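Local coordinates for uncharacterized protein PF1083 (Pyrococcus furiosus, PDB 3NRN) that is of unknown function but binds AMP in a Rossmann-type fold and, like flavin-dependent amine oxidases, is probably an oxidoreductase, at residues D379-P384 with V396-E401; D62-H67 with L176-P181. All coordinates share one frame; numbering follows the deposited sequence.

Interaction 1 (D379-P384 with V396-E401); sequences DGYRPP and VMKALE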
loop_
_atom_site.group_PDB
_atom_site.type_symbol
_atom_site.label_atom_id
_atom_site.label_comp_id
_atom_site.label_asym_id
_atom_site.label_seq_id
_atom_site.Cartn_x
_atom_site.Cartn_y
_atom_site.Cartn_z
ATOM N N ASP A 379 -5.734 -0.066 4.565
ATOM C CA ASP A 379 -6.127 -0.550 3.238
ATOM C C ASP A 379 -7.632 -0.493 2.998
ATOM O O ASP A 379 -8.088 -0.607 1.863
ATOM C CB ASP A 379 -5.656 -1.993 3.028
ATOM C CG ASP A 379 -4.460 -2.084 2.107
ATOM O OD1 ASP A 379 -4.532 -1.532 0.990
ATOM O OD2 ASP A 379 -3.451 -2.711 2.494
ATOM N N GLY A 380 -8.399 -0.336 4.071
ATOM C CA GLY A 380 -9.840 -0.271 3.933
ATOM C C GLY A 380 -10.303 1.111 3.525
ATOM O O GLY A 380 -11.494 1.342 3.317
ATOM N N TYR A 381 -9.363 2.043 3.420
ATOM C CA TYR A 381 -9.702 3.400 3.030
ATOM C C TYR A 381 -8.583 4.089 2.257
ATOM O O TYR A 381 -7.769 4.812 2.831
ATOM C CB TYR A 381 -10.078 4.234 4.264
ATOM C CG TYR A 381 -10.482 5.667 3.946
ATOM C CD1 TYR A 381 -11.256 5.962 2.820
ATOM C CD2 TYR A 381 -10.115 6.724 4.786
ATOM C CE1 TYR A 381 -11.656 7.273 2.536
ATOM C CE2 TYR A 381 -10.508 8.036 4.515
ATOM C CZ TYR A 381 -11.280 8.304 3.387
ATOM O OH TYR A 381 -11.674 9.597 3.114
ATOM N N ARG A 382 -8.535 3.837 0.954
ATOM C CA ARG A 382 -7.547 4.475 0.095
ATOM C C ARG A 382 -8.338 5.313 -0.898
ATOM O O ARG A 382 -9.009 4.779 -1.779
ATOM C CB ARG A 382 -6.693 3.433 -0.641
ATOM C CG ARG A 382 -5.679 2.744 0.260
ATOM C CD ARG A 382 -4.745 1.810 -0.492
ATOM N NE ARG A 382 -5.415 0.590 -0.925
ATOM C CZ ARG A 382 -6.145 0.482 -2.029
ATOM N NH1 ARG A 382 -6.303 1.527 -2.833
ATOM N NH2 ARG A 382 -6.726 -0.672 -2.328
ATOM N N PRO A 383 -8.292 6.643 -0.743
ATOM C CA PRO A 383 -9.015 7.555 -1.633
ATOM C C PRO A 383 -8.656 7.327 -3.098
ATOM O O PRO A 383 -7.591 6.783 -3.410
ATOM C CB PRO A 383 -8.586 8.930 -1.135
ATOM C CG PRO A 383 -8.402 8.701 0.337
ATOM C CD PRO A 383 -7.651 7.385 0.356
ATOM N N PRO A 384 -9.548 7.735 -4.017
ATOM C CA PRO A 384 -9.304 7.566 -5.453
ATOM C C PRO A 384 -7.937 8.113 -5.848
ATOM O O PRO A 384 -7.564 9.216 -5.444
ATOM C CB PRO A 384 -10.451 8.349 -6.091
ATOM C CG PRO A 384 -11.563 8.149 -5.105
ATOM C CD PRO A 384 -10.849 8.386 -3.784
ATOM N N VAL A 396 -5.485 8.609 5.821
ATOM C CA VAL A 396 -5.283 9.120 7.167
ATOM C C VAL A 396 -5.457 10.633 7.142
ATOM O O VAL A 396 -6.078 11.204 8.036
ATOM C CB VAL A 396 -3.878 8.742 7.702
ATOM C CG1 VAL A 396 -3.587 9.469 9.022
ATOM C CG2 VAL A 396 -3.816 7.241 7.917
HETATM N N MSE A 397 -4.934 11.276 6.101
HETATM C CA MSE A 397 -5.056 12.724 5.989
HETATM C C MSE A 397 -6.532 13.111 5.930
HETATM O O MSE A 397 -6.952 14.050 6.601
HETATM C CB MSE A 397 -4.354 13.252 4.731
HETATM C CG MSE A 397 -2.851 12.993 4.627
HETATM SE SE MSE A 397 -2.155 13.724 3.086
HETATM C CE MSE A 397 -0.571 14.205 3.678
ATOM N N LYS A 398 -7.311 12.380 5.134
ATOM C CA LYS A 398 -8.737 12.668 4.983
ATOM C C LYS A 398 -9.495 12.452 6.285
ATOM O O LYS A 398 -10.379 13.233 6.632
ATOM C CB LYS A 398 -9.347 11.789 3.882
ATOM C CG LYS A 398 -8.630 11.870 2.550
ATOM C CD LYS A 398 -8.886 13.183 1.837
ATOM C CE LYS A 398 -10.310 13.259 1.300
ATOM N NZ LYS A 398 -10.535 14.513 0.529
ATOM N N ALA A 399 -9.163 11.383 7.000
ATOM C CA ALA A 399 -9.829 11.107 8.267
ATOM C C ALA A 399 -9.544 12.268 9.212
ATOM O O ALA A 399 -10.455 12.796 9.850
ATOM C CB ALA A 399 -9.321 9.797 8.869
ATOM N N LEU A 400 -8.278 12.670 9.293
ATOM C CA LEU A 400 -7.889 13.775 10.163
ATOM C C LEU A 400 -8.636 15.067 9.805
ATOM O O LEU A 400 -9.046 15.817 10.692
ATOM C CB LEU A 400 -6.375 14.000 10.090
ATOM C CG LEU A 400 -5.490 12.827 10.525
ATOM C CD1 LEU A 400 -4.013 13.195 10.343
ATOM C CD2 LEU A 400 -5.777 12.479 11.987
ATOM N N GLU A 401 -8.816 15.329 8.512
ATOM C CA GLU A 401 -9.539 16.528 8.095
ATOM C C GLU A 401 -11.017 16.393 8.463
ATOM O O GLU A 401 -11.641 17.350 8.925
ATOM C CB GLU A 401 -9.421 16.754 6.584
ATOM C CG GLU A 401 -8.006 17.007 6.082
ATOM C CD GLU A 401 -7.971 17.967 4.905
ATOM O OE1 GLU A 401 -8.848 17.853 4.019
ATOM O OE2 GLU A 401 -7.065 18.831 4.866
#
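Tyr381 and Pro383 lean against Lys398, joining the loop that leaves strand 374-376 to the helix 388-402 that follows it. The strand is an outermost one of the parallel sheet of the Rossmann-type nucleotide-binding fold, and the contact illustrates how a loop can fold back on the helix it leads into through a few well-placed side chains.

The tight part is the meeting of the tyrosine with the base of the lysine. Tyr381 has its CG anti to the backbone N (chi1 -179°), which carries the phenol out to the helix, and its OH ends 3.3 Å from Lys398 CB. The two side chains cross at about a right angle, the lysine methylene lying obliquely to the ring. The ring edge at CE2 is turned to the helix backbone, Tyr381 CE2 lying 4.4 Å from Ala399 N. Alongside, Pro383 CG rests 3.9 Å from Lys398 CG, the two side chains sliding past each other in opposite directions.

The looser side begins where the lysine bends at chi2 and chi3, so that its outer chain and ammonium lead away from the loop while only CB and CG pack. Tyr381, Pro383 and Lys398 all stay partly exposed, and the contact buries just 161 Å². Away from the helix, exposed Asp379 is shared between two arginines: its OD2 forms a salt bridge with Arg38, an AMP-binding residue, and its OD1 takes a salt-bridging hydrogen bond from Arg382 NE at 3.0 Å, 6° out of the guanidinium plane.

Interaction 2 (D62-H67 with L176-P181); sequences DGPLAH and LRWGGP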
loop_
_atom_site.group_PDB
_atom_site.type_symbol
_atom_site.label_atom_id
_atom_site.label_comp_id
_atom_site.label_asym_id
_atom_site.label_seq_id
_atom_site.Cartn_x
_atom_site.Cartn_y
_atom_site.Cartn_z
ATOM N N ASP A 62 8.263 11.794 -2.380
ATOM C CA ASP A 62 7.336 12.835 -2.801
ATOM C C ASP A 62 5.849 12.712 -2.517
ATOM O O ASP A 62 5.118 13.690 -2.671
ATOM C CB ASP A 62 7.523 13.038 -4.302
ATOM C CG ASP A 62 8.984 13.071 -4.697
ATOM O OD1 ASP A 62 9.707 13.959 -4.197
ATOM O OD2 ASP A 62 9.403 12.208 -5.492
ATOM N N GLY A 63 5.393 11.535 -2.111
ATOM C CA GLY A 63 3.971 11.364 -1.893
ATOM C C GLY A 63 3.419 11.669 -0.517
ATOM O O GLY A 63 4.117 12.190 0.351
ATOM N N PRO A 64 2.137 11.344 -0.297
ATOM C CA PRO A 64 1.449 11.573 0.977
ATOM C C PRO A 64 2.146 10.902 2.169
ATOM O O PRO A 64 2.258 11.499 3.244
ATOM C CB PRO A 64 0.049 10.993 0.729
ATOM C CG PRO A 64 -0.120 11.096 -0.758
ATOM C CD PRO A 64 1.238 10.700 -1.273
ATOM N N LEU A 65 2.610 9.667 1.986
ATOM C CA LEU A 65 3.259 8.951 3.081
ATOM C C LEU A 65 4.544 9.637 3.530
ATOM O O LEU A 65 4.747 9.850 4.726
ATOM C CB LEU A 65 3.553 7.490 2.702
ATOM C CG LEU A 65 4.230 6.648 3.799
ATOM C CD1 LEU A 65 3.420 6.718 5.103
ATOM C CD2 LEU A 65 4.353 5.200 3.331
ATOM N N ALA A 66 5.410 9.983 2.581
ATOM C CA ALA A 66 6.657 10.666 2.938
ATOM C C ALA A 66 6.336 11.990 3.618
ATOM O O ALA A 66 6.948 12.335 4.627
ATOM C CB ALA A 66 7.505 10.917 1.710
ATOM N N HIS A 67 5.366 12.723 3.076
ATOM C CA HIS A 67 4.998 14.007 3.664
ATOM C C HIS A 67 4.554 13.848 5.111
ATOM O O HIS A 67 4.969 14.612 5.976
ATOM C CB HIS A 67 3.874 14.685 2.878
ATOM C CG HIS A 67 3.480 16.017 3.440
ATOM N ND1 HIS A 67 4.368 17.067 3.543
ATOM C CD2 HIS A 67 2.317 16.454 3.979
ATOM C CE1 HIS A 67 3.769 18.092 4.125
ATOM N NE2 HIS A 67 2.524 17.746 4.400
ATOM N N LEU A 176 2.253 11.786 -12.081
ATOM C CA LEU A 176 2.790 13.017 -12.665
ATOM C C LEU A 176 3.173 13.990 -11.553
ATOM O O LEU A 176 4.195 14.675 -11.628
ATOM C CB LEU A 176 1.755 13.677 -13.586
ATOM C CG LEU A 176 1.258 12.878 -14.797
ATOM C CD1 LEU A 176 0.244 13.704 -15.577
ATOM C CD2 LEU A 176 2.433 12.500 -15.684
ATOM N N ARG A 177 2.353 14.037 -10.510
ATOM C CA ARG A 177 2.598 14.935 -9.390
ATOM C C ARG A 177 3.724 14.500 -8.468
ATOM O O ARG A 177 4.636 15.279 -8.196
ATOM C CB ARG A 177 1.329 15.097 -8.549
ATOM C CG ARG A 177 0.151 15.666 -9.304
ATOM C CD ARG A 177 -0.114 17.111 -8.934
ATOM N NE ARG A 177 -1.033 17.735 -9.882
ATOM C CZ ARG A 177 -0.707 18.058 -11.131
ATOM N NH1 ARG A 177 0.520 17.822 -11.584
ATOM N NH2 ARG A 177 -1.611 18.606 -11.933
ATOM N N TRP A 178 3.663 13.256 -7.999
ATOM C CA TRP A 178 4.647 12.761 -7.045
ATOM C C TRP A 178 5.744 11.871 -7.583
ATOM O O TRP A 178 6.600 11.419 -6.822
ATOM C CB TRP A 178 3.930 12.049 -5.898
ATOM C CG TRP A 178 2.827 12.870 -5.315
ATOM C CD1 TRP A 178 2.878 14.201 -4.982
ATOM C CD2 TRP A 178 1.529 12.415 -4.945
ATOM N NE1 TRP A 178 1.685 14.596 -4.421
ATOM C CE2 TRP A 178 0.839 13.518 -4.386
ATOM C CE3 TRP A 178 0.872 11.175 -5.028
ATOM C CZ2 TRP A 178 -0.472 13.418 -3.913
ATOM C CZ3 TRP A 178 -0.437 11.079 -4.556
ATOM C CH2 TRP A 178 -1.092 12.194 -4.007
ATOM N N GLY A 179 5.718 11.603 -8.886
ATOM C CA GLY A 179 6.760 10.790 -9.483
ATOM C C GLY A 179 6.737 9.300 -9.212
ATOM O O GLY A 179 5.685 8.724 -8.935
ATOM N N GLY A 180 7.918 8.686 -9.304
ATOM C CA GLY A 180 8.068 7.257 -9.097
ATOM C C GLY A 180 8.286 6.841 -7.657
ATOM O O GLY A 180 8.280 7.683 -6.761
ATOM N N PRO A 181 8.517 5.540 -7.411
ATOM C CA PRO A 181 8.738 4.949 -6.091
ATOM C C PRO A 181 10.096 5.214 -5.467
ATOM O O PRO A 181 10.985 5.800 -6.082
ATOM C CB PRO A 181 8.527 3.466 -6.352
ATOM C CG PRO A 181 9.199 3.308 -7.677
ATOM C CD PRO A 181 8.691 4.520 -8.463
#
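With chi1 at -50° and chi2 at -46°, Trp178 holds its CG beside its own backbone N and turns one face of the indole to Gly63 and Pro64. Pro64 lies over the benzene half: its CD stands 3.7 Å from the centroid of the Trp178 six-membered ring, 12° off the normal, and its CG comes within 3.6 Å of Trp178 CH2. Gly63 CA makes a second CH-pi contact, 4.2 Å from the centroid of the five-membered ring. These CH-pi contacts join two helix ends, Gly63 being the N-cap of helix 64-72 and Trp178 the last residue of helix 165-178, within the region assigned to the amine oxidase family. Gly179 then leaves the helix with positive phi, a backbone shape that favours glycine. On the ring's opposite face lies Arg177 CB, while NE1 donates to Trp411 O. Replacing the indole by an alanine here is likely to open a gap against Gly63 and Pro64 and to leave the Trp411 carbonyl without its donor. At the polar margin, Asp62 CB sits 3.1 Å from Trp178 O; Asp62 OD2 is bound instead by Asn80 ND2.

The centres of the two contacts lie about 16 Å apart, and both segments of interaction 2 come earlier in the chain than those of interaction 1. Helix 388-402 brings them together, since it carries the second segment of interaction 1 and also packs against helix 64-72, which begins in interaction 2. The bridge is direct, Met397 CE (a selenomethionine) lying 3.7 Å from His67 CD2. Helix 165-178 reaches both as well, ending at Trp178 while Glu167 and Lys170 touch Pro384. Interaction 1 lies near the nucleotide site, the Tyr381 side chain about 11 Å from the bound AMP, whereas interaction 2 lies away from the annotated sites. Helix 64-72 thus ties the last helix of the nucleotide-binding fold to the end of helix 165-178.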